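Local coordinates for protein translation initiation factor eIF2B subunit delta (Schizosaccharomyces pombe, PDB 5B04) that forms part of the eIF2B complex, which catalyses the exchange of GDP for GTP on the gamma subunit of translation initiation factor eIF2, at residues Phe294-Phe305 / Ile319-Leu329; Ala345-Tyr353 / Thr382-Asn393. All blocks are in the same frame, centred on the assembly; numbering follows the deposited sequence.

Contact 1 of 2, residues Phe294-Phe305 / Ile319-Leu329; sequences FRVVVVDSRPEF and IECTYVMISAL
The Tyr323 hydroxyl donates a hydrogen bond to Asp300 across two neighbouring strands; OH to OD2 is modelled at 2.4 Å, too short to be exact at this resolution. OD2 lies at the edge of the ring, near its plane, with carboxylate and ring planes 80° apart. The other oxygen, OD1, is gripped by two backbone N-H groups, Ser301 N at 2.7 Å and Gly307 N at the start of helix 306-316. Between the backbones, five nearly straight bonds alternate in direction, from Val296 N to Glu320 O (2.7 Å) as far as Asp300 N to Val324 O (3.0 Å); a weaker, bent one from Ile326 N to Asp300 O follows. At the end of strand 320-325, Met325 makes a Met-aromatic contact with Phe305, in the loop after strand 294-300: SD lies at the ring edge, 5.4 Å from the centroid, and CE 3.6 Å from CE2. Val298 CG1 meets Tyr323 CD1 on the face where helix 306-316 packs. On the other face Val299 divides its methyls: CG1, anti to the backbone N (chi1 175°), lies against Ile326, and CG2 against Val324. Strands 294-300 and 320-325, linked through helix 306-316, form a parallel beta-alpha-beta unit of the Rossmann-like fold.

Contact 2 of 2, residues Ala345-Tyr353 / Thr382-Asn393; sequences AMLSNGALY and TERIQLDSLVYN
Leu347 and Ser348 meet Thr382 and Arg384 where the irregular loop 382-393 drapes across a beta hairpin, whose arms pair through Ala345 and Tyr353 and whose type I turn runs from Leu347 to Gly350. Backbone bonds at the turn are few and weak: Thr382 N to Met346 O, and Ser348 N to Arg384 O at 3.4 Å, long but straight at 172°. Ser348 OG is also modelled as donating to Thr382 O, at a distance too short to be reliable. Within the loop, Thr382 OG1 accepts from Arg384 N in an ST turn; in the hairpin, Asn349 OD1 makes an Asx turn with Ala351 N.

Apolar contacts lie beside these bonds. The two methyls of Leu347 part: CD2 lies 3.7 Å from Thr382 CG2, the side chains running alongside each other, while CD1 meets Gln386 CG at 3.6 Å, the two chains crossing at about a right angle. Ile385 lies against Ser348 and Asn349, CG1 on Ser348 CB and CG2 on Asn349 CB at 3.8 Å, and also packs on Leu371 of a beta subunit.

At the aromatic end, Gln386 crosses Tyr353 at about a right angle, its OE1 3.6 Å from Tyr353 CE1 and the ring and amide planes 34° apart. Arg384 approaches the same ring only distantly, at most a weak cation-pi attraction, and lays its CD over the centre of the Tyr392 ring. Tyr392 O accepts two donors: Gln386 NE2 at 3.1 Å, in the carbonyl plane on a lone pair, and Tyr353 OH at 3.3 Å, 53° out of that plane.

Contact 1 is the more deeply buried of the two, although it lies farther from the centre of the chain: strand 320-325 is an edge strand of its sheet within the subunit, and a strand of a beta subunit extends the sheet past it. Contact 2 is partly exposed and joins a hairpin of the separate four-stranded antiparallel sheet to a loop. No element is common to both, and their nearest atoms are about 11 Å apart. Regular parallel backbone pairing carries contact 1, with a tyrosine-aspartate pair added; contact 2 relies on scattered weak backbone bonds, serine and tyrosine hydroxyls meeting carbonyls, and apolar contacts, with amide bonds inside the loop. Both also border beta subunits.

Contact 1 of 2, residues Phe294-Phe305 / Ile319-Leu329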
loop_
_atom_site.group_PDB
_atom_site.type_symbol
_atom_site.label_atom_id
_atom_site.label_comp_id
_atom_site.label_asym_id
_atom_site.label_seq_id
_atom_site.Cartn_x
_atom_site.Cartn_y
_atom_site.Cartn_z
ATOM N N PHE G 294 -0.241 -26.481 29.571
ATOM C CA PHE G 294 -0.190 -25.837 28.267
ATOM C C PHE G 294 0.812 -26.550 27.373
ATOM O O PHE G 294 1.610 -27.360 27.845
ATOM C CB PHE G 294 0.191 -24.362 28.411
ATOM C CG PHE G 294 1.587 -24.148 28.923
ATOM C CD1 PHE G 294 1.855 -24.201 30.280
ATOM C CD2 PHE G 294 2.631 -23.896 28.049
ATOM C CE1 PHE G 294 3.137 -24.011 30.755
ATOM C CE2 PHE G 294 3.917 -23.703 28.520
ATOM C CZ PHE G 294 4.169 -23.760 29.874
ATOM N N ARG G 295 0.768 -26.251 26.080
ATOM C CA ARG G 295 1.788 -26.738 25.164
ATOM C C ARG G 295 2.324 -25.584 24.326
ATOM O O ARG G 295 1.633 -24.587 24.111
ATOM C CB ARG G 295 1.242 -27.855 24.270
ATOM C CG ARG G 295 0.050 -27.478 23.410
ATOM C CD ARG G 295 -0.418 -28.681 22.604
ATOM N NE ARG G 295 -1.636 -28.414 21.847
ATOM C CZ ARG G 295 -1.666 -28.178 20.539
ATOM N NH1 ARG G 295 -0.539 -28.176 19.838
ATOM N NH2 ARG G 295 -2.821 -27.946 19.931
ATOM N N VAL G 296 3.562 -25.722 23.867
ATOM C CA VAL G 296 4.240 -24.647 23.155
ATOM C C VAL G 296 4.399 -24.958 21.671
ATOM O O VAL G 296 4.762 -26.071 21.296
ATOM C CB VAL G 296 5.633 -24.371 23.765
ATOM C CG1 VAL G 296 6.363 -23.291 22.980
ATOM C CG2 VAL G 296 5.502 -23.976 25.226
ATOM N N VAL G 297 4.114 -23.971 20.829
ATOM C CA VAL G 297 4.397 -24.084 19.405
ATOM C C VAL G 297 5.620 -23.249 19.056
ATOM O O VAL G 297 5.606 -22.025 19.194
ATOM C CB VAL G 297 3.208 -23.634 18.543
ATOM C CG1 VAL G 297 3.612 -23.579 17.080
ATOM C CG2 VAL G 297 2.027 -24.569 18.741
ATOM N N VAL G 298 6.681 -23.914 18.614
ATOM C CA VAL G 298 7.914 -23.227 18.254
ATOM C C VAL G 298 8.010 -23.030 16.747
ATOM O O VAL G 298 8.024 -23.996 15.984
ATOM C CB VAL G 298 9.154 -23.995 18.742
ATOM C CG1 VAL G 298 10.423 -23.320 18.245
ATOM C CG2 VAL G 298 9.154 -24.093 20.259
ATOM N N VAL G 299 8.072 -21.772 16.325
ATOM C CA VAL G 299 8.219 -21.441 14.914
ATOM C C VAL G 299 9.663 -21.066 14.607
ATOM O O VAL G 299 10.221 -20.160 15.225
ATOM C CB VAL G 299 7.287 -20.286 14.503
ATOM C CG1 VAL G 299 7.544 -19.883 13.062
ATOM C CG2 VAL G 299 5.832 -20.684 14.698
ATOM N N ASP G 300 10.265 -21.768 13.654
ATOM C CA ASP G 300 11.660 -21.539 13.303
ATOM C C ASP G 300 11.779 -20.898 11.925
ATOM O O ASP G 300 10.783 -20.747 11.216
ATOM C CB ASP G 300 12.441 -22.853 13.343
ATOM C CG ASP G 300 13.889 -22.660 13.744
ATOM O OD1 ASP G 300 14.384 -21.516 13.665
ATOM O OD2 ASP G 300 14.530 -23.654 14.145
ATOM N N SER G 301 12.998 -20.520 11.549
ATOM C CA SER G 301 13.239 -19.908 10.246
ATOM C C SER G 301 14.687 -20.074 9.789
ATOM O O SER G 301 15.577 -20.348 10.592
ATOM C CB SER G 301 12.874 -18.424 10.280
ATOM O OG SER G 301 13.121 -17.816 9.024
ATOM N N ARG G 302 14.905 -19.912 8.488
ATOM C CA ARG G 302 16.247 -19.898 7.914
ATOM C C ARG G 302 16.877 -18.517 8.112
ATOM O O ARG G 302 16.165 -17.560 8.416
ATOM C CB ARG G 302 16.189 -20.267 6.429
ATOM C CG ARG G 302 16.001 -21.747 6.159
ATOM C CD ARG G 302 16.604 -22.114 4.820
ATOM N NE ARG G 302 18.031 -21.816 4.774
ATOM C CZ ARG G 302 18.694 -21.499 3.666
ATOM N NH1 ARG G 302 18.058 -21.430 2.505
ATOM N NH2 ARG G 302 19.994 -21.246 3.721
ATOM N N PRO G 303 18.209 -18.394 7.944
ATOM C CA PRO G 303 19.234 -19.389 7.592
ATOM C C PRO G 303 19.631 -20.306 8.748
ATOM O O PRO G 303 19.585 -21.524 8.585
ATOM C CB PRO G 303 20.419 -18.527 7.149
ATOM C CG PRO G 303 20.244 -17.249 7.871
ATOM C CD PRO G 303 18.767 -17.032 7.996
ATOM N N GLU G 304 20.029 -19.741 9.884
ATOM C CA GLU G 304 20.310 -20.555 11.060
ATOM C C GLU G 304 19.006 -20.780 11.813
ATOM O O GLU G 304 18.109 -19.941 11.781
ATOM C CB GLU G 304 21.360 -19.903 11.965
ATOM C CG GLU G 304 20.878 -18.683 12.729
ATOM C CD GLU G 304 20.731 -17.462 11.848
ATOM O OE1 GLU G 304 21.442 -17.381 10.824
ATOM O OE2 GLU G 304 19.906 -16.584 12.178
ATOM N N PHE G 305 18.904 -21.920 12.486
ATOM C CA PHE G 305 17.639 -22.338 13.073
ATOM C C PHE G 305 17.669 -22.258 14.598
ATOM O O PHE G 305 17.905 -23.258 15.276
ATOM C CB PHE G 305 17.299 -23.760 12.619
ATOM C CG PHE G 305 17.310 -23.943 11.123
ATOM C CD1 PHE G 305 18.496 -24.192 10.447
ATOM C CD2 PHE G 305 16.135 -23.867 10.393
ATOM C CE1 PHE G 305 18.509 -24.361 9.075
ATOM C CE2 PHE G 305 16.142 -24.036 9.018
ATOM C CZ PHE G 305 17.332 -24.281 8.360
ATOM N N ILE G 319 8.304 -29.795 28.566
ATOM C CA ILE G 319 7.143 -29.075 28.058
ATOM C C ILE G 319 6.698 -29.653 26.717
ATOM O O ILE G 319 7.524 -29.925 25.845
ATOM C CB ILE G 319 7.429 -27.570 27.895
ATOM C CG1 ILE G 319 8.087 -27.010 29.158
ATOM C CG2 ILE G 319 6.148 -26.812 27.578
ATOM C CD1 ILE G 319 8.375 -25.526 29.088
ATOM N N GLU G 320 5.393 -29.846 26.564
ATOM C CA GLU G 320 4.823 -30.349 25.318
ATOM C C GLU G 320 5.047 -29.342 24.193
ATOM O O GLU G 320 4.674 -28.175 24.315
ATOM C CB GLU G 320 3.331 -30.639 25.496
ATOM C CG GLU G 320 2.663 -31.294 24.301
ATOM C CD GLU G 320 1.232 -31.702 24.593
ATOM O OE1 GLU G 320 0.532 -32.140 23.656
ATOM O OE2 GLU G 320 0.807 -31.584 25.762
ATOM N N CYS G 321 5.657 -29.790 23.099
ATOM C CA CYS G 321 6.067 -28.868 22.045
ATOM C C CYS G 321 5.749 -29.338 20.627
ATOM O O CYS G 321 5.825 -30.527 20.316
ATOM C CB CYS G 321 7.568 -28.593 22.153
ATOM S SG CYS G 321 8.055 -27.608 23.584
ATOM N N THR G 322 5.395 -28.380 19.776
ATOM C CA THR G 322 5.231 -28.614 18.346
ATOM C C THR G 322 6.230 -27.735 17.597
ATOM O O THR G 322 6.468 -26.592 17.984
ATOM C CB THR G 322 3.791 -28.314 17.877
ATOM O OG1 THR G 322 2.872 -29.165 18.573
ATOM C CG2 THR G 322 3.646 -28.547 16.380
ATOM N N TYR G 323 6.820 -28.270 16.533
ATOM C CA TYR G 323 7.879 -27.570 15.815
ATOM C C TYR G 323 7.571 -27.445 14.325
ATOM O O TYR G 323 7.430 -28.448 13.626
ATOM C CB TYR G 323 9.211 -28.293 16.025
ATOM C CG TYR G 323 10.405 -27.631 15.377
ATOM C CD1 TYR G 323 11.033 -26.547 15.976
ATOM C CD2 TYR G 323 10.920 -28.105 14.178
ATOM C CE1 TYR G 323 12.133 -25.945 15.391
ATOM C CE2 TYR G 323 12.016 -27.510 13.588
ATOM C CZ TYR G 323 12.619 -26.432 14.196
ATOM O OH TYR G 323 13.712 -25.842 13.604
ATOM N N VAL G 324 7.463 -26.209 13.846
ATOM C CA VAL G 324 7.190 -25.945 12.435
ATOM C C VAL G 324 8.059 -24.807 11.909
ATOM O O VAL G 324 8.570 -23.997 12.682
ATOM C CB VAL G 324 5.708 -25.579 12.193
ATOM C CG1 VAL G 324 4.795 -26.749 12.538
ATOM C CG2 VAL G 324 5.327 -24.341 12.991
ATOM N N MET G 325 8.223 -24.748 10.591
ATOM C CA MET G 325 8.913 -23.625 9.967
ATOM C C MET G 325 7.936 -22.476 9.754
ATOM O O MET G 325 6.720 -22.676 9.768
ATOM C CB MET G 325 9.549 -24.035 8.638
ATOM C CG MET G 325 10.646 -25.075 8.765
ATOM S SD MET G 325 11.911 -24.617 9.962
ATOM C CE MET G 325 12.614 -23.182 9.168
ATOM N N ILE G 326 8.471 -21.276 9.546
ATOM C CA ILE G 326 7.650 -20.078 9.401
ATOM C C ILE G 326 6.744 -20.160 8.169
ATOM O O ILE G 326 5.748 -19.445 8.068
ATOM C CB ILE G 326 8.531 -18.806 9.323
ATOM C CG1 ILE G 326 7.694 -17.545 9.554
ATOM C CG2 ILE G 326 9.282 -18.745 8.000
ATOM C CD1 ILE G 326 8.514 -16.280 9.675
ATOM N N SER G 327 7.084 -21.053 7.243
ATOM C CA SER G 327 6.277 -21.265 6.049
ATOM C C SER G 327 4.949 -21.931 6.393
ATOM O O SER G 327 3.973 -21.811 5.652
ATOM C CB SER G 327 7.036 -22.120 5.036
ATOM O OG SER G 327 8.350 -21.631 4.838
ATOM N N ALA G 328 4.922 -22.634 7.520
ATOM C CA ALA G 328 3.730 -23.355 7.951
ATOM C C ALA G 328 2.948 -22.560 8.987
ATOM O O ALA G 328 2.163 -23.125 9.748
ATOM C CB ALA G 328 4.111 -24.716 8.510
ATOM N N LEU G 329 3.164 -21.248 9.006
ATOM C CA LEU G 329 2.552 -20.380 10.005
ATOM C C LEU G 329 1.028 -20.413 9.946
ATOM O O LEU G 329 0.369 -20.597 10.968
ATOM C CB LEU G 329 3.044 -18.943 9.836
ATOM C CG LEU G 329 2.612 -17.982 10.943
ATOM C CD1 LEU G 329 3.087 -18.488 12.297
ATOM C CD2 LEU G 329 3.138 -16.583 10.674
#

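Contact 2 of 2, residues Ala345-Tyr353 / Thr382-Asn393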
loop_
_atom_site.group_PDB
_atom_site.type_symbol
_atom_site.label_atom_id
_atom_site.label_comp_id
_atom_site.label_asym_id
_atom_site.label_seq_id
_atom_site.Cartn_x
_atom_site.Cartn_y
_atom_site.Cartn_z
ATOM N N ALA G 345 14.057 -4.435 20.813
ATOM C CA ALA G 345 13.763 -3.059 21.190
ATOM C C ALA G 345 12.303 -2.729 20.905
ATOM O O ALA G 345 11.694 -3.299 19.999
ATOM C CB ALA G 345 14.673 -2.095 20.451
ATOM N N MET G 346 11.744 -1.808 21.682
ATOM C CA MET G 346 10.384 -1.340 21.452
ATOM C C MET G 346 10.414 0.122 21.018
ATOM O O MET G 346 10.875 0.989 21.760
ATOM C CB MET G 346 9.531 -1.512 22.710
ATOM C CG MET G 346 8.035 -1.476 22.453
ATOM S SD MET G 346 7.409 -3.022 21.769
ATOM C CE MET G 346 7.903 -4.177 23.044
ATOM N N LEU G 347 9.930 0.390 19.810
ATOM C CA LEU G 347 10.003 1.728 19.228
ATOM C C LEU G 347 9.009 2.692 19.871
ATOM O O LEU G 347 7.986 2.276 20.415
ATOM C CB LEU G 347 9.772 1.656 17.719
ATOM C CG LEU G 347 10.778 0.785 16.965
ATOM C CD1 LEU G 347 10.349 0.595 15.521
ATOM C CD2 LEU G 347 12.173 1.388 17.041
ATOM N N SER G 348 9.315 3.984 19.793
ATOM C CA SER G 348 8.542 5.008 20.492
ATOM C C SER G 348 7.151 5.236 19.908
ATOM O O SER G 348 6.310 5.872 20.541
ATOM C CB SER G 348 9.311 6.330 20.504
ATOM O OG SER G 348 10.395 6.275 21.412
ATOM N N ASN G 349 6.905 4.729 18.705
ATOM C CA ASN G 349 5.577 4.838 18.112
ATOM C C ASN G 349 4.708 3.651 18.511
ATOM O O ASN G 349 3.555 3.545 18.094
ATOM C CB ASN G 349 5.660 4.942 16.589
ATOM C CG ASN G 349 5.977 3.616 15.931
ATOM O OD1 ASN G 349 6.932 2.937 16.303
ATOM N ND2 ASN G 349 5.168 3.237 14.949
ATOM N N GLY G 350 5.273 2.762 19.321
ATOM C CA GLY G 350 4.548 1.607 19.815
ATOM C C GLY G 350 4.856 0.338 19.044
ATOM O O GLY G 350 4.329 -0.729 19.354
ATOM N N ALA G 351 5.715 0.455 18.037
ATOM C CA ALA G 351 6.059 -0.684 17.194
ATOM C C ALA G 351 7.105 -1.576 17.853
ATOM O O ALA G 351 7.948 -1.104 18.614
ATOM C CB ALA G 351 6.551 -0.207 15.837
ATOM N N LEU G 352 7.040 -2.868 17.548
ATOM C CA LEU G 352 7.985 -3.840 18.082
ATOM C C LEU G 352 9.114 -4.112 17.092
ATOM O O LEU G 352 8.870 -4.447 15.932
ATOM C CB LEU G 352 7.267 -5.145 18.436
ATOM C CG LEU G 352 8.134 -6.379 18.696
ATOM C CD1 LEU G 352 9.051 -6.163 19.890
ATOM C CD2 LEU G 352 7.259 -7.608 18.902
ATOM N N TYR G 353 10.349 -3.966 17.560
ATOM C CA TYR G 353 11.524 -4.193 16.728
ATOM C C TYR G 353 12.249 -5.461 17.167
ATOM O O TYR G 353 13.073 -5.430 18.079
ATOM C CB TYR G 353 12.462 -2.983 16.794
ATOM C CG TYR G 353 13.679 -3.075 15.900
ATOM C CD1 TYR G 353 13.604 -2.741 14.553
ATOM C CD2 TYR G 353 14.909 -3.473 16.407
ATOM C CE1 TYR G 353 14.717 -2.816 13.735
ATOM C CE2 TYR G 353 16.025 -3.551 15.596
ATOM C CZ TYR G 353 15.925 -3.221 14.263
ATOM O OH TYR G 353 17.037 -3.299 13.457
ATOM N N THR G 382 13.375 2.742 23.069
ATOM C CA THR G 382 14.195 3.717 22.360
ATOM C C THR G 382 13.379 4.915 21.885
ATOM O O THR G 382 12.163 4.825 21.708
ATOM C CB THR G 382 14.905 3.080 21.146
ATOM O OG1 THR G 382 15.837 4.015 20.587
ATOM C CG2 THR G 382 13.897 2.673 20.083
ATOM N N GLU G 383 14.059 6.039 21.688
ATOM C CA GLU G 383 13.421 7.245 21.176
ATOM C C GLU G 383 13.214 7.142 19.669
ATOM O O GLU G 383 12.476 7.929 19.077
ATOM C CB GLU G 383 14.258 8.483 21.506
ATOM C CG GLU G 383 14.354 8.801 22.988
ATOM C CD GLU G 383 15.195 10.034 23.261
ATOM O OE1 GLU G 383 16.385 10.041 22.879
ATOM O OE2 GLU G 383 14.665 10.998 23.852
ATOM N N ARG G 384 13.871 6.161 19.060
ATOM C CA ARG G 384 13.857 5.998 17.611
ATOM C C ARG G 384 12.492 5.556 17.089
ATOM O O ARG G 384 11.827 4.712 17.690
ATOM C CB ARG G 384 14.929 4.990 17.186
ATOM C CG ARG G 384 15.189 4.943 15.688
ATOM C CD ARG G 384 16.524 4.280 15.383
ATOM N NE ARG G 384 16.454 2.824 15.461
ATOM C CZ ARG G 384 17.518 2.028 15.488
ATOM N NH1 ARG G 384 18.738 2.548 15.455
ATOM N NH2 ARG G 384 17.365 0.713 15.556
ATOM N N ILE G 385 12.083 6.141 15.969
ATOM C CA ILE G 385 10.854 5.746 15.290
ATOM C C ILE G 385 11.112 5.538 13.804
ATOM O O ILE G 385 11.451 6.480 13.087
ATOM C CB ILE G 385 9.736 6.793 15.459
ATOM C CG1 ILE G 385 9.328 6.913 16.927
ATOM C CG2 ILE G 385 8.531 6.424 14.608
ATOM C CD1 ILE G 385 8.172 7.861 17.162
ATOM N N GLN G 386 10.959 4.301 13.345
ATOM C CA GLN G 386 11.119 3.994 11.930
ATOM C C GLN G 386 9.807 3.487 11.343
ATOM O O GLN G 386 9.077 2.732 11.985
ATOM C CB GLN G 386 12.239 2.973 11.721
ATOM C CG GLN G 386 12.213 1.800 12.681
ATOM C CD GLN G 386 13.444 0.922 12.556
ATOM O OE1 GLN G 386 14.179 0.720 13.523
ATOM N NE2 GLN G 386 13.675 0.394 11.359
ATOM N N LEU G 387 9.514 3.912 10.117
ATOM C CA LEU G 387 8.230 3.627 9.485
ATOM C C LEU G 387 8.253 2.351 8.650
ATOM O O LEU G 387 7.211 1.879 8.196
ATOM C CB LEU G 387 7.804 4.807 8.613
ATOM C CG LEU G 387 7.618 6.133 9.352
ATOM C CD1 LEU G 387 7.365 7.260 8.365
ATOM C CD2 LEU G 387 6.483 6.029 10.360
ATOM N N ASP G 388 9.444 1.800 8.442
ATOM C CA ASP G 388 9.584 0.544 7.716
ATOM C C ASP G 388 10.747 -0.267 8.274
ATOM O O ASP G 388 11.533 0.231 9.078
ATOM C CB ASP G 388 9.775 0.796 6.219
ATOM C CG ASP G 388 11.066 1.527 5.911
ATOM O OD1 ASP G 388 11.475 2.376 6.728
ATOM O OD2 ASP G 388 11.670 1.252 4.853
ATOM N N SER G 389 10.853 -1.518 7.839
ATOM C CA SER G 389 11.866 -2.423 8.365
ATOM C C SER G 389 13.195 -2.295 7.626
ATOM O O SER G 389 14.125 -3.061 7.878
ATOM C CB SER G 389 11.370 -3.869 8.287
ATOM O OG SER G 389 10.071 -3.995 8.837
ATOM N N LEU G 390 13.290 -1.323 6.724
ATOM C CA LEU G 390 14.440 -1.244 5.828
ATOM C C LEU G 390 15.433 -0.129 6.152
ATOM O O LEU G 390 16.608 -0.230 5.801
ATOM C CB LEU G 390 13.959 -1.088 4.384
ATOM C CG LEU G 390 13.521 -2.390 3.712
ATOM C CD1 LEU G 390 13.106 -2.141 2.276
ATOM C CD2 LEU G 390 14.639 -3.417 3.776
ATOM N N VAL G 391 14.975 0.931 6.809
ATOM C CA VAL G 391 15.865 2.048 7.116
ATOM C C VAL G 391 16.874 1.669 8.204
ATOM O O VAL G 391 18.073 1.909 8.057
ATOM C CB VAL G 391 15.074 3.309 7.544
ATOM C CG1 VAL G 391 14.000 2.966 8.565
ATOM C CG2 VAL G 391 16.018 4.380 8.074
ATOM N N TYR G 392 16.388 1.065 9.284
ATOM C CA TYR G 392 17.256 0.589 10.354
ATOM C C TYR G 392 17.172 -0.926 10.476
ATOM O O TYR G 392 16.152 -1.468 10.903
ATOM C CB TYR G 392 16.890 1.241 11.688
ATOM C CG TYR G 392 17.370 2.666 11.842
ATOM C CD1 TYR G 392 18.650 2.941 12.306
ATOM C CD2 TYR G 392 16.540 3.737 11.538
ATOM C CE1 TYR G 392 19.093 4.242 12.454
ATOM C CE2 TYR G 392 16.975 5.042 11.682
ATOM C CZ TYR G 392 18.252 5.289 12.142
ATOM O OH TYR G 392 18.689 6.586 12.288
ATOM N N ASN G 393 18.249 -1.605 10.101
ATOM C CA ASN G 393 18.306 -3.056 10.193
ATOM C C ASN G 393 19.753 -3.534 10.248
ATOM O O ASN G 393 20.681 -2.726 10.242
ATOM C CB ASN G 393 17.574 -3.698 9.011
ATOM C CG ASN G 393 16.970 -5.045 9.362
ATOM O OD1 ASN G 393 17.593 -5.861 10.040
ATOM N ND2 ASN G 393 15.746 -5.281 8.902
#